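Local coordinates for mandelate racemase/muconate lactonizing enzyme-like protein (Roseovarius sp. TM1035, PDB 3RCY) that is an enolase-superfamily relative of mandelate racemase and muconate lactonizing enzyme that probably catalyses a magnesium-dependent reaction on a carboxylate substrate not yet identified, at residues R5-I10 with A53-V58; W24-L29 with W38-A43; R112-L117 with N322-A327; P124-Y129 with I358-A363. All coordinates share one frame; numbering follows the deposited sequence.

Contact 1. Residues R5-I10 with A53-V58; sequences RDLDII and AVIEDV
Leu7 and Ile9 of strand 5-10 pack against Ile55 and Glu56 of helix 53-58, the two axes running nearly antiparallel at 166° and approaching to 9.8 Å, a spacing filled by one layer of side chains. This is the sheet-on-helix packing of the enolase-type N-terminal capping domain, in which the three-stranded antiparallel meander is backed by helices; strand 4-12 is an outermost strand of that sheet within the chain. The side-chain contacts across the interface are all carbon to carbon. Both Leu7 and Ile9 send CB toward the helix, as residues two apart on a strand should, and Ile55 answers from the helix. Ile55 CG2, set anti to the backbone N, faces both strand residues; on the Leu7 side, CD2 of Leu7 lies 4.0 Å from it, the two side chains crossing at about a right angle. Leu7 CD2 also reaches the helix backbone, 4.0 Å from Glu56 CA. Ile55 continues into the sheet against Ile25, while Leu98 of helix 89-110 flanks Leu7. Glu56 lies at the exposed margin and contributes its aliphatic part: its CG is 3.8 Å from Ile9 CD1. That same methyl makes the closest touch, Ile9 CD1 to Ile55 CG2 at 3.6 Å.

Contact 2. Residues W24-L29 with W38-A43; sequences WILVKL and WGECYA
Strands 24-29 and 38-41 pair antiparallel, their axes 4.6 Å apart at closest, with the pairs Leu26-Glu40 and Lys28-Trp38 non-hydrogen-bonded and Val27-Gly39 hydrogen-bonded. Val27 and Gly39 exchange two bonds: Gly39 N reaches Val27 O at 2.9 Å in the carbonyl plane, whereas Val27 N approaches Gly39 O at 3.0 Å from above that carbonyl's plane. Beside Leu26, Glu40 and Lys28, the Trp38 indole offers one face to the lysine chain. Lys28 CB stands 3.7 Å from the centroid of the Trp38 six-membered ring and 3° off its normal, a CH-pi contact; with CG anti to the backbone N (chi1 174°) and the chain extended, CG follows over the ring, CD passes beyond its rim near CZ2, and NZ runs on to a salt bridge with Glu372. Leu26 CB meets the same ring at its edge, 4.1 Å from Trp38 CZ3. With the Trp38 indole cut back to an alanine, the lysine methylenes and Leu26 CB would probably lose their aromatic partner, the middle of the lysine chain being held less closely. Glu40, extended, carries OE2 to within 3.5 Å of Trp24 CB. A water donates to Glu40 OE2 and Cys41 O and accepts from Ile25 N, and the carboxylate is further held by the backbone N atoms of Gly315 and Glu318. On the other face, Val27 CG1 meets Cys41 SG at 4.0 Å, toward helices 48-63 and 89-110. The whole is a beta hairpin, the second and third strands of the antiparallel meander in the N-terminal capping domain, with Glu40 tying it to the start of helix 316-327.

Contact 3. Residues R112-L117 with N322-A327; sequences RPVWAL and NVHFAA
His324 and Trp115 carry the tight part of this contact, where the segment after helix 89-110 meets helix 316-327. The imidazole ND1 accepts the backbone N-H of Trp115 at 3.2 Å with an N-H...N angle of 153°, the donor tilted 18° from the ring plane. Since ND1 accepts here and NE2 is bonded to Leu366 O, the ring is held at both nitrogens, which is consistent with a proton on NE2. Trp115 CD1 lies 3.3 Å from His324 ND1, and the two rings meet rim to rim, their planes 18° apart, neither over the other's face. Val114 CB lies 3.6 Å from the same His324 ND1. Were a leucine to replace His324, the Trp115 backbone N-H and the Leu366 carbonyl would probably be left without these mates. In the enolase-superfamily layout, this buried bond probably joins the N-terminal capping domain to a helix of the barrel domain. One turn on, Trp115 CB is 3.7 Å from Ala327 CB. Looser is the far side of 112-117, where Arg112 and Leu117 make no touch with the helix; partly exposed, Arg112 instead pairs through NE with Glu69 of a neighbouring subunit.

Contact 4. Residues P124-Y129 with I358-A363; sequences PRIRAY and ITPPEA
Ile126 and Ile358 form an antiparallel hydrogen-bonded pair, CA atoms 4.9 Å apart, where strand 126-131 of the barrel-type sheet, typical of the enolase C-terminal domain, also pairs with the short strand 357-358. Ile126 N gives to Ile358 O at 2.8 Å and Ile358 N returns to Ile126 O at 2.9 Å, the second bond lying in the carbonyl plane and the first tilted 24° from its own. The side chain of Ile126 can be followed outward. Its CB sits near Ile358 O and 4.3 Å from Ile358 CB, the paired residues standing on the same face. A chi1 of -60° directs CG1 past the Ile358 carbonyl oxygen toward Pro360. CD1 then ends 4.1 Å from Pro360 CG, so the tip bridges the bonded pair and the start of the following loop. The same CD1 is also close to Val323 O of helix 316-327, and Ile126 packs on Cys335 as well. Ile358 reaches in the other direction along the strand: its CD1 meets the Ala128 methyl, CB, at 3.9 Å, and Trp319 of helix 316-327 packs on this isoleucine as well. The exposed end of the contact is polar and more irregular. There the chain of Arg125, bent at its second and third torsions, brings NE 3.0 Å from Thr359 OG1, while its NH1 has a weak hydrogen bond to Glu354 O. Pro360 lies against the loop leading into the strand, Pro360 CD being 3.2 Å from Pro124 O.

In the fold
Contacts 1 and 2 share the antiparallel meander of the N-terminal domain: strands 4-12 and 24-31 are neighbours, Asp8 O and Ile10 O bonding to the backbone N of Lys28 and Leu26, and Ile55 of contact 1 packs on Ile25 of contact 2. Contact 2 is buried and mixes backbone bonds with a held water, whereas contact 1, partly exposed, is apolar packing. Contacts 3 and 4 touch likewise, centres about 9 Å apart, through Trp115 NE1 and Pro361 O; contact 3 is buried and rests on an imidazole, contact 4 is a strand pair with an exposed polar end. Contacts 2 and 3 do not touch, their nearest atoms about 8 Å apart.

Contact 1. Residues R5-I10 with A53-V58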
loop_
_atom_site.group_PDB
_atom_site.type_symbol
_atom_site.label_atom_id
_atom_site.label_comp_id
_atom_site.label_asym_id
_atom_site.label_seq_id
_atom_site.Cartn_x
_atom_site.Cartn_y
_atom_site.Cartn_z
ATOM N N ARG A 5 3.682 41.566 -29.867
ATOM C CA ARG A 5 3.091 42.898 -29.802
ATOM C C ARG A 5 1.561 42.895 -29.927
ATOM O O ARG A 5 0.881 43.447 -29.069
ATOM C CB ARG A 5 3.737 43.836 -30.833
ATOM C CG ARG A 5 3.382 45.322 -30.625
ATOM C CD ARG A 5 3.880 46.207 -31.769
ATOM N NE ARG A 5 3.278 45.825 -33.048
ATOM C CZ ARG A 5 3.805 46.080 -34.241
ATOM N NH1 ARG A 5 4.961 46.725 -34.344
ATOM N NH2 ARG A 5 3.177 45.678 -35.337
ATOM N N ASP A 6 1.020 42.264 -30.971
ATOM C CA ASP A 6 -0.413 42.384 -31.271
ATOM C C ASP A 6 -1.165 41.067 -31.112
ATOM O O ASP A 6 -0.607 39.995 -31.349
ATOM C CB ASP A 6 -0.634 42.902 -32.697
ATOM C CG ASP A 6 0.288 44.052 -33.055
ATOM O OD1 ASP A 6 0.383 45.011 -32.259
ATOM O OD2 ASP A 6 0.917 43.997 -34.135
ATOM N N LEU A 7 -2.435 41.180 -30.724
ATOM C CA LEU A 7 -3.356 40.057 -30.649
ATOM C C LEU A 7 -4.650 40.349 -31.408
ATOM O O LEU A 7 -5.271 41.396 -31.226
ATOM C CB LEU A 7 -3.686 39.728 -29.185
ATOM C CG LEU A 7 -4.896 38.826 -28.893
ATOM C CD1 LEU A 7 -4.707 37.379 -29.394
ATOM C CD2 LEU A 7 -5.203 38.844 -27.403
ATOM N N ASP A 8 -5.043 39.405 -32.254
ATOM C CA ASP A 8 -6.367 39.401 -32.849
ATOM C C ASP A 8 -7.045 38.087 -32.494
ATOM O O ASP A 8 -6.421 37.021 -32.558
ATOM C CB ASP A 8 -6.271 39.544 -34.363
ATOM C CG ASP A 8 -5.680 40.867 -34.775
ATOM O OD1 ASP A 8 -6.401 41.873 -34.715
ATOM O OD2 ASP A 8 -4.489 40.911 -35.143
ATOM N N ILE A 9 -8.310 38.168 -32.101
ATOM C CA ILE A 9 -9.093 36.974 -31.804
ATOM C C ILE A 9 -10.210 36.863 -32.833
ATOM O O ILE A 9 -10.935 37.834 -33.083
ATOM C CB ILE A 9 -9.708 37.016 -30.380
ATOM C CG1 ILE A 9 -8.615 37.239 -29.314
ATOM C CG2 ILE A 9 -10.514 35.725 -30.110
ATOM C CD1 ILE A 9 -9.166 37.708 -27.933
ATOM N N ILE A 10 -10.344 35.684 -33.429
ATOM C CA ILE A 10 -11.412 35.433 -34.384
ATOM C C ILE A 10 -12.189 34.200 -33.957
ATOM O O ILE A 10 -11.632 33.106 -33.863
ATOM C CB ILE A 10 -10.872 35.239 -35.826
ATOM C CG1 ILE A 10 -10.161 36.505 -36.319
ATOM C CG2 ILE A 10 -12.017 34.869 -36.782
ATOM C CD1 ILE A 10 -9.199 36.239 -37.474
ATOM N N ALA A 53 -12.513 38.301 -23.462
ATOM C CA ALA A 53 -12.010 39.123 -22.365
ATOM C C ALA A 53 -10.902 38.389 -21.601
ATOM O O ALA A 53 -9.906 38.998 -21.229
ATOM C CB ALA A 53 -13.143 39.537 -21.428
ATOM N N VAL A 54 -11.071 37.082 -21.397
ATOM C CA VAL A 54 -10.067 36.272 -20.686
ATOM C C VAL A 54 -8.755 36.229 -21.475
ATOM O O VAL A 54 -7.674 36.469 -20.915
ATOM C CB VAL A 54 -10.586 34.830 -20.405
ATOM C CG1 VAL A 54 -9.448 33.902 -19.914
ATOM C CG2 VAL A 54 -11.732 34.865 -19.389
ATOM N N ILE A 55 -8.862 35.928 -22.773
ATOM C CA ILE A 55 -7.694 35.836 -23.662
ATOM C C ILE A 55 -6.935 37.167 -23.715
ATOM O O ILE A 55 -5.716 37.197 -23.536
ATOM C CB ILE A 55 -8.106 35.361 -25.079
ATOM C CG1 ILE A 55 -8.581 33.903 -25.025
ATOM C CG2 ILE A 55 -6.956 35.500 -26.068
ATOM C CD1 ILE A 55 -9.409 33.473 -26.235
ATOM N N GLU A 56 -7.666 38.259 -23.929
ATOM C CA GLU A 56 -7.075 39.599 -23.951
ATOM C C GLU A 56 -6.330 39.917 -22.648
ATOM O O GLU A 56 -5.228 40.465 -22.682
ATOM C CB GLU A 56 -8.145 40.671 -24.257
ATOM C CG GLU A 56 -8.594 40.695 -25.722
ATOM C CD GLU A 56 -9.805 41.597 -25.979
ATOM O OE1 GLU A 56 -10.328 42.197 -25.011
ATOM O OE2 GLU A 56 -10.236 41.705 -27.152
ATOM N N ASP A 57 -6.925 39.548 -21.512
ATOM C CA ASP A 57 -6.295 39.743 -20.203
ATOM C C ASP A 57 -4.982 38.965 -20.091
ATOM O O ASP A 57 -3.935 39.545 -19.799
ATOM C CB ASP A 57 -7.245 39.330 -19.074
ATOM C CG ASP A 57 -6.686 39.636 -17.695
ATOM O OD1 ASP A 57 -5.692 38.998 -17.291
ATOM O OD2 ASP A 57 -7.247 40.510 -17.002
ATOM N N VAL A 58 -5.056 37.655 -20.317
ATOM C CA VAL A 58 -3.884 36.776 -20.262
ATOM C C VAL A 58 -2.743 37.300 -21.146
ATOM O O VAL A 58 -1.587 37.404 -20.703
ATOM C CB VAL A 58 -4.266 35.322 -20.671
ATOM C CG1 VAL A 58 -3.012 34.459 -20.870
ATOM C CG2 VAL A 58 -5.192 34.695 -19.602
#

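Contact 2. Residues W24-L29 with W38-A43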
loop_
_atom_site.group_PDB
_atom_site.type_symbol
_atom_site.label_atom_id
_atom_site.label_comp_id
_atom_site.label_asym_id
_atom_site.label_seq_id
_atom_site.Cartn_x
_atom_site.Cartn_y
_atom_site.Cartn_z
ATOM N N TRP A 24 -14.957 27.810 -33.224
ATOM C CA TRP A 24 -13.539 27.662 -32.908
ATOM C C TRP A 24 -12.968 29.026 -32.555
ATOM O O TRP A 24 -13.316 30.029 -33.176
ATOM C CB TRP A 24 -12.771 27.067 -34.093
ATOM C CG TRP A 24 -13.295 25.737 -34.557
ATOM C CD1 TRP A 24 -13.896 24.774 -33.792
ATOM C CD2 TRP A 24 -13.248 25.217 -35.889
ATOM N NE1 TRP A 24 -14.234 23.692 -34.571
ATOM C CE2 TRP A 24 -13.847 23.936 -35.861
ATOM C CE3 TRP A 24 -12.755 25.707 -37.103
ATOM C CZ2 TRP A 24 -13.970 23.139 -37.003
ATOM C CZ3 TRP A 24 -12.871 24.909 -38.241
ATOM C CH2 TRP A 24 -13.480 23.644 -38.182
ATOM N N ILE A 25 -12.102 29.057 -31.549
ATOM C CA ILE A 25 -11.513 30.310 -31.086
ATOM C C ILE A 25 -10.081 30.385 -31.589
ATOM O O ILE A 25 -9.188 29.726 -31.053
ATOM C CB ILE A 25 -11.560 30.454 -29.540
ATOM C CG1 ILE A 25 -13.011 30.376 -29.037
ATOM C CG2 ILE A 25 -10.918 31.782 -29.110
ATOM C CD1 ILE A 25 -13.139 30.127 -27.523
ATOM N N LEU A 26 -9.879 31.184 -32.629
ATOM C CA LEU A 26 -8.558 31.361 -33.220
ATOM C C LEU A 26 -7.896 32.609 -32.657
ATOM O O LEU A 26 -8.562 33.626 -32.430
ATOM C CB LEU A 26 -8.662 31.467 -34.749
ATOM C CG LEU A 26 -9.490 30.392 -35.474
ATOM C CD1 LEU A 26 -9.524 30.689 -36.965
ATOM C CD2 LEU A 26 -8.949 28.980 -35.211
ATOM N N VAL A 27 -6.590 32.524 -32.419
ATOM C CA VAL A 27 -5.808 33.696 -32.020
ATOM C C VAL A 27 -4.681 33.933 -33.021
ATOM O O VAL A 27 -4.038 32.993 -33.488
ATOM C CB VAL A 27 -5.260 33.590 -30.562
ATOM C CG1 VAL A 27 -6.409 33.549 -29.566
ATOM C CG2 VAL A 27 -4.339 32.356 -30.382
ATOM N N LYS A 28 -4.458 35.194 -33.355
ATOM C CA LYS A 28 -3.402 35.565 -34.273
ATOM C C LYS A 28 -2.506 36.551 -33.532
ATOM O O LYS A 28 -2.965 37.605 -33.085
ATOM C CB LYS A 28 -4.013 36.194 -35.533
ATOM C CG LYS A 28 -3.026 36.768 -36.553
ATOM C CD LYS A 28 -3.768 37.793 -37.434
ATOM C CE LYS A 28 -2.898 38.420 -38.498
ATOM N NZ LYS A 28 -3.759 39.244 -39.412
ATOM N N LEU A 29 -1.239 36.185 -33.375
ATOM C CA LEU A 29 -0.264 37.048 -32.730
ATOM C C LEU A 29 0.684 37.626 -33.766
ATOM O O LEU A 29 1.025 36.963 -34.744
ATOM C CB LEU A 29 0.536 36.285 -31.664
ATOM C CG LEU A 29 -0.220 35.731 -30.455
ATOM C CD1 LEU A 29 0.748 35.096 -29.467
ATOM C CD2 LEU A 29 -1.030 36.820 -29.775
ATOM N N TRP A 38 -0.390 31.737 -35.628
ATOM C CA TRP A 38 -1.770 31.363 -35.362
ATOM C C TRP A 38 -1.858 30.256 -34.322
ATOM O O TRP A 38 -1.040 29.333 -34.304
ATOM C CB TRP A 38 -2.471 30.920 -36.646
ATOM C CG TRP A 38 -2.785 32.049 -37.594
ATOM C CD1 TRP A 38 -1.957 32.581 -38.545
ATOM C CD2 TRP A 38 -4.023 32.774 -37.690
ATOM N NE1 TRP A 38 -2.600 33.596 -39.223
ATOM C CE2 TRP A 38 -3.868 33.734 -38.719
ATOM C CE3 TRP A 38 -5.243 32.710 -37.001
ATOM C CZ2 TRP A 38 -4.891 34.617 -39.085
ATOM C CZ3 TRP A 38 -6.265 33.593 -37.368
ATOM C CH2 TRP A 38 -6.077 34.535 -38.400
ATOM N N GLY A 39 -2.862 30.369 -33.461
ATOM C CA GLY A 39 -3.117 29.399 -32.412
ATOM C C GLY A 39 -4.606 29.183 -32.278
ATOM O O GLY A 39 -5.408 29.848 -32.953
ATOM N N GLU A 40 -4.987 28.250 -31.415
ATOM C CA GLU A 40 -6.399 27.951 -31.208
ATOM C C GLU A 40 -6.655 27.618 -29.741
ATOM O O GLU A 40 -5.945 26.797 -29.157
ATOM C CB GLU A 40 -6.838 26.808 -32.131
ATOM C CG GLU A 40 -8.297 26.406 -31.962
ATOM C CD GLU A 40 -8.833 25.562 -33.108
ATOM O OE1 GLU A 40 -8.092 25.283 -34.086
ATOM O OE2 GLU A 40 -10.020 25.175 -33.011
ATOM N N CYS A 41 -7.634 28.293 -29.141
ATOM C CA CYS A 41 -8.000 28.034 -27.746
ATOM C C CYS A 41 -9.143 27.034 -27.661
ATOM O O CYS A 41 -10.060 27.052 -28.481
ATOM C CB CYS A 41 -8.402 29.327 -27.030
ATOM S SG CYS A 41 -7.102 30.571 -26.979
ATOM N N TYR A 42 -9.077 26.167 -26.659
ATOM C CA TYR A 42 -10.107 25.175 -26.417
ATOM C C TYR A 42 -10.617 25.393 -24.994
ATOM O O TYR A 42 -10.000 24.944 -24.016
ATOM C CB TYR A 42 -9.536 23.765 -26.620
ATOM C CG TYR A 42 -10.585 22.681 -26.783
ATOM C CD1 TYR A 42 -11.362 22.601 -27.943
ATOM C CD2 TYR A 42 -10.790 21.730 -25.787
ATOM C CE1 TYR A 42 -12.326 21.608 -28.101
ATOM C CE2 TYR A 42 -11.750 20.728 -25.931
ATOM C CZ TYR A 42 -12.509 20.674 -27.094
ATOM O OH TYR A 42 -13.462 19.692 -27.245
ATOM N N ALA A 43 -11.723 26.127 -24.888
ATOM C CA ALA A 43 -12.276 26.540 -23.605
ATOM C C ALA A 43 -13.723 26.998 -23.791
ATOM O O ALA A 43 -13.983 27.966 -24.513
ATOM C CB ALA A 43 -11.438 27.670 -23.017
HETATM O O HOH W 1 -11.377 26.381 -30.715
#

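Contact 3. Residues R112-L117 with N322-A327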
loop_
_atom_site.group_PDB
_atom_site.type_symbol
_atom_site.label_atom_id
_atom_site.label_comp_id
_atom_site.label_asym_id
_atom_site.label_seq_id
_atom_site.Cartn_x
_atom_site.Cartn_y
_atom_site.Cartn_z
ATOM N N ARG A 112 12.211 27.006 -39.647
ATOM C CA ARG A 112 12.037 25.552 -39.469
ATOM C C ARG A 112 10.603 25.199 -39.076
ATOM O O ARG A 112 9.909 26.017 -38.460
ATOM C CB ARG A 112 13.003 25.006 -38.395
ATOM C CG ARG A 112 14.511 25.207 -38.694
ATOM C CD ARG A 112 15.033 24.370 -39.893
ATOM N NE ARG A 112 14.915 22.920 -39.676
ATOM C CZ ARG A 112 14.372 22.063 -40.543
ATOM N NH1 ARG A 112 13.902 22.485 -41.718
ATOM N NH2 ARG A 112 14.314 20.774 -40.245
ATOM N N PRO A 113 10.156 23.973 -39.405
ATOM C CA PRO A 113 8.872 23.521 -38.868
ATOM C C PRO A 113 8.939 23.406 -37.352
ATOM O O PRO A 113 10.024 23.209 -36.793
ATOM C CB PRO A 113 8.677 22.139 -39.496
ATOM C CG PRO A 113 9.988 21.759 -40.070
ATOM C CD PRO A 113 10.772 22.989 -40.316
ATOM N N VAL A 114 7.794 23.542 -36.692
ATOM C CA VAL A 114 7.738 23.440 -35.233
ATOM C C VAL A 114 8.360 22.130 -34.708
ATOM O O VAL A 114 9.154 22.161 -33.764
ATOM C CB VAL A 114 6.290 23.661 -34.711
ATOM C CG1 VAL A 114 6.161 23.308 -33.220
ATOM C CG2 VAL A 114 5.860 25.110 -34.952
ATOM N N TRP A 115 8.029 20.993 -35.322
ATOM C CA TRP A 115 8.575 19.696 -34.865
ATOM C C TRP A 115 10.106 19.671 -34.809
ATOM O O TRP A 115 10.688 19.001 -33.944
ATOM C CB TRP A 115 8.036 18.497 -35.682
ATOM C CG TRP A 115 8.313 18.537 -37.163
ATOM C CD1 TRP A 115 7.424 18.860 -38.149
ATOM C CD2 TRP A 115 9.548 18.217 -37.830
ATOM N NE1 TRP A 115 8.028 18.776 -39.380
ATOM C CE2 TRP A 115 9.330 18.386 -39.215
ATOM C CE3 TRP A 115 10.816 17.810 -37.392
ATOM C CZ2 TRP A 115 10.336 18.177 -40.168
ATOM C CZ3 TRP A 115 11.817 17.605 -38.334
ATOM C CH2 TRP A 115 11.566 17.786 -39.711
ATOM N N ALA A 116 10.755 20.397 -35.725
ATOM C CA ALA A 116 12.217 20.452 -35.763
ATOM C C ALA A 116 12.788 21.139 -34.518
ATOM O O ALA A 116 13.940 20.897 -34.153
ATOM C CB ALA A 116 12.722 21.137 -37.052
ATOM N N LEU A 117 11.968 21.971 -33.865
ATOM C CA LEU A 117 12.363 22.668 -32.635
ATOM C C LEU A 117 12.068 21.855 -31.369
ATOM O O LEU A 117 12.463 22.242 -30.268
ATOM C CB LEU A 117 11.674 24.049 -32.540
ATOM C CG LEU A 117 11.748 24.983 -33.760
ATOM C CD1 LEU A 117 10.990 26.291 -33.511
ATOM C CD2 LEU A 117 13.202 25.269 -34.205
ATOM N N ASN A 322 -1.194 19.636 -32.937
ATOM C CA ASN A 322 -1.182 18.190 -32.673
ATOM C C ASN A 322 -0.181 17.427 -33.548
ATOM O O ASN A 322 0.501 16.512 -33.081
ATOM C CB ASN A 322 -2.576 17.589 -32.877
ATOM C CG ASN A 322 -3.596 18.091 -31.867
ATOM O OD1 ASN A 322 -3.260 18.773 -30.902
ATOM N ND2 ASN A 322 -4.853 17.741 -32.087
ATOM N N VAL A 323 -0.122 17.800 -34.824
ATOM C CA VAL A 323 0.718 17.104 -35.791
ATOM C C VAL A 323 2.203 17.342 -35.525
ATOM O O VAL A 323 2.988 16.390 -35.513
ATOM C CB VAL A 323 0.314 17.456 -37.251
ATOM C CG1 VAL A 323 1.349 16.945 -38.254
ATOM C CG2 VAL A 323 -1.071 16.868 -37.564
ATOM N N HIS A 324 2.588 18.600 -35.298
ATOM C CA HIS A 324 3.981 18.908 -34.937
ATOM C C HIS A 324 4.422 18.253 -33.625
ATOM O O HIS A 324 5.548 17.732 -33.516
ATOM C CB HIS A 324 4.184 20.423 -34.896
ATOM C CG HIS A 324 4.199 21.030 -36.257
ATOM N ND1 HIS A 324 5.341 21.092 -37.025
ATOM C CD2 HIS A 324 3.196 21.516 -37.027
ATOM C CE1 HIS A 324 5.051 21.637 -38.193
ATOM N NE2 HIS A 324 3.753 21.892 -38.226
ATOM N N PHE A 325 3.534 18.301 -32.634
ATOM C CA PHE A 325 3.742 17.630 -31.358
ATOM C C PHE A 325 3.974 16.134 -31.592
ATOM O O PHE A 325 4.996 15.582 -31.167
ATOM C CB PHE A 325 2.530 17.870 -30.444
ATOM C CG PHE A 325 2.515 17.027 -29.192
ATOM C CD1 PHE A 325 3.466 17.212 -28.192
ATOM C CD2 PHE A 325 1.523 16.073 -29.001
ATOM C CE1 PHE A 325 3.445 16.438 -27.031
ATOM C CE2 PHE A 325 1.487 15.294 -27.835
ATOM C CZ PHE A 325 2.462 15.482 -26.851
ATOM N N ALA A 326 3.034 15.500 -32.293
ATOM C CA ALA A 326 3.091 14.064 -32.599
ATOM C C ALA A 326 4.333 13.666 -33.399
ATOM O O ALA A 326 4.900 12.598 -33.167
ATOM C CB ALA A 326 1.844 13.645 -33.349
ATOM N N ALA A 327 4.745 14.518 -34.343
ATOM C CA ALA A 327 5.924 14.242 -35.180
ATOM C C ALA A 327 7.208 14.095 -34.351
ATOM O O ALA A 327 8.145 13.399 -34.769
ATOM C CB ALA A 327 6.104 15.331 -36.211
#

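Contact 4. Residues P124-Y129 with I358-A363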
loop_
_atom_site.group_PDB
_atom_site.type_symbol
_atom_site.label_atom_id
_atom_site.label_comp_id
_atom_site.label_asym_id
_atom_site.label_seq_id
_atom_site.Cartn_x
_atom_site.Cartn_y
_atom_site.Cartn_z
ATOM N N PRO A 124 8.046 9.972 -39.412
ATOM C CA PRO A 124 7.849 10.414 -40.801
ATOM C C PRO A 124 6.382 10.329 -41.262
ATOM O O PRO A 124 5.984 11.080 -42.144
ATOM C CB PRO A 124 8.737 9.460 -41.614
ATOM C CG PRO A 124 9.714 8.890 -40.636
ATOM C CD PRO A 124 8.972 8.826 -39.325
ATOM N N ARG A 125 5.604 9.413 -40.683
ATOM C CA ARG A 125 4.161 9.349 -40.918
ATOM C C ARG A 125 3.423 9.076 -39.591
ATOM O O ARG A 125 3.795 8.168 -38.822
ATOM C CB ARG A 125 3.791 8.295 -41.981
ATOM C CG ARG A 125 4.310 8.587 -43.405
ATOM C CD ARG A 125 3.250 8.336 -44.494
ATOM N NE ARG A 125 2.291 9.437 -44.596
ATOM C CZ ARG A 125 1.220 9.454 -45.394
ATOM N NH1 ARG A 125 0.415 10.513 -45.395
ATOM N NH2 ARG A 125 0.941 8.419 -46.185
ATOM N N ILE A 126 2.396 9.879 -39.338
ATOM C CA ILE A 126 1.632 9.803 -38.100
ATOM C C ILE A 126 0.301 9.094 -38.360
ATOM O O ILE A 126 -0.456 9.478 -39.251
ATOM C CB ILE A 126 1.393 11.216 -37.516
ATOM C CG1 ILE A 126 2.741 11.907 -37.227
ATOM C CG2 ILE A 126 0.507 11.149 -36.273
ATOM C CD1 ILE A 126 2.681 13.444 -37.214
ATOM N N ARG A 127 0.034 8.048 -37.592
ATOM C CA ARG A 127 -1.222 7.317 -37.688
ATOM C C ARG A 127 -2.394 8.226 -37.311
ATOM O O ARG A 127 -2.364 8.878 -36.266
ATOM C CB ARG A 127 -1.173 6.108 -36.764
ATOM C CG ARG A 127 -2.293 5.129 -36.952
ATOM C CD ARG A 127 -2.075 3.908 -36.061
ATOM N NE ARG A 127 -3.228 3.020 -36.118
ATOM C CZ ARG A 127 -3.467 2.026 -35.269
ATOM N NH1 ARG A 127 -2.637 1.783 -34.261
ATOM N NH2 ARG A 127 -4.554 1.282 -35.426
ATOM N N ALA A 128 -3.407 8.278 -38.174
ATOM C CA ALA A 128 -4.591 9.102 -37.930
ATOM C C ALA A 128 -5.816 8.245 -37.646
ATOM O O ALA A 128 -5.873 7.071 -38.031
ATOM C CB ALA A 128 -4.867 10.024 -39.133
ATOM N N TYR A 129 -6.800 8.835 -36.980
ATOM C CA TYR A 129 -8.114 8.201 -36.871
ATOM C C TYR A 129 -9.222 9.243 -36.954
ATOM O O TYR A 129 -8.970 10.445 -36.838
ATOM C CB TYR A 129 -8.235 7.387 -35.577
ATOM C CG TYR A 129 -8.543 8.170 -34.306
ATOM C CD1 TYR A 129 -7.512 8.610 -33.476
ATOM C CD2 TYR A 129 -9.866 8.430 -33.909
ATOM C CE1 TYR A 129 -7.774 9.296 -32.301
ATOM C CE2 TYR A 129 -10.143 9.123 -32.727
ATOM C CZ TYR A 129 -9.086 9.550 -31.927
ATOM O OH TYR A 129 -9.322 10.229 -30.759
ATOM N N ILE A 358 -0.713 11.012 -41.652
ATOM C CA ILE A 358 -0.340 12.414 -41.796
ATOM C C ILE A 358 1.173 12.564 -41.890
ATOM O O ILE A 358 1.903 12.109 -41.007
ATOM C CB ILE A 358 -0.822 13.270 -40.587
ATOM C CG1 ILE A 358 -2.305 13.025 -40.285
ATOM C CG2 ILE A 358 -0.560 14.757 -40.839
ATOM C CD1 ILE A 358 -2.663 13.246 -38.817
ATOM N N THR A 359 1.630 13.233 -42.947
ATOM C CA THR A 359 3.038 13.567 -43.106
ATOM C C THR A 359 3.313 14.926 -42.455
ATOM O O THR A 359 2.645 15.910 -42.775
ATOM C CB THR A 359 3.440 13.578 -44.603
ATOM O OG1 THR A 359 3.219 12.274 -45.152
ATOM C CG2 THR A 359 4.917 13.935 -44.783
ATOM N N PRO A 360 4.285 14.982 -41.526
ATOM C CA PRO A 360 4.670 16.265 -40.919
ATOM C C PRO A 360 5.064 17.267 -41.999
ATOM O O PRO A 360 5.834 16.917 -42.900
ATOM C CB PRO A 360 5.897 15.900 -40.078
ATOM C CG PRO A 360 5.697 14.458 -39.746
ATOM C CD PRO A 360 5.045 13.856 -40.955
ATOM N N PRO A 361 4.518 18.497 -41.935
ATOM C CA PRO A 361 4.881 19.509 -42.931
ATOM C C PRO A 361 6.325 19.980 -42.775
ATOM O O PRO A 361 6.875 19.968 -41.660
ATOM C CB PRO A 361 3.894 20.653 -42.665
ATOM C CG PRO A 361 3.377 20.435 -41.305
ATOM C CD PRO A 361 3.434 18.956 -41.047
ATOM N N GLU A 362 6.928 20.373 -43.896
ATOM C CA GLU A 362 8.328 20.789 -43.931
ATOM C C GLU A 362 8.507 22.308 -43.938
ATOM O O GLU A 362 9.615 22.792 -43.690
ATOM C CB GLU A 362 9.047 20.170 -45.142
ATOM C CG GLU A 362 9.225 18.648 -45.074
ATOM C CD GLU A 362 10.206 18.188 -43.985
ATOM O OE1 GLU A 362 11.161 18.929 -43.649
ATOM O OE2 GLU A 362 10.010 17.069 -43.464
ATOM N N ALA A 363 7.428 23.047 -44.221
ATOM C CA ALA A 363 7.455 24.517 -44.231
ATOM C C ALA A 363 7.679 25.099 -42.821
ATOM O O ALA A 363 7.509 24.386 -41.827
ATOM C CB ALA A 363 6.165 25.067 -44.841
#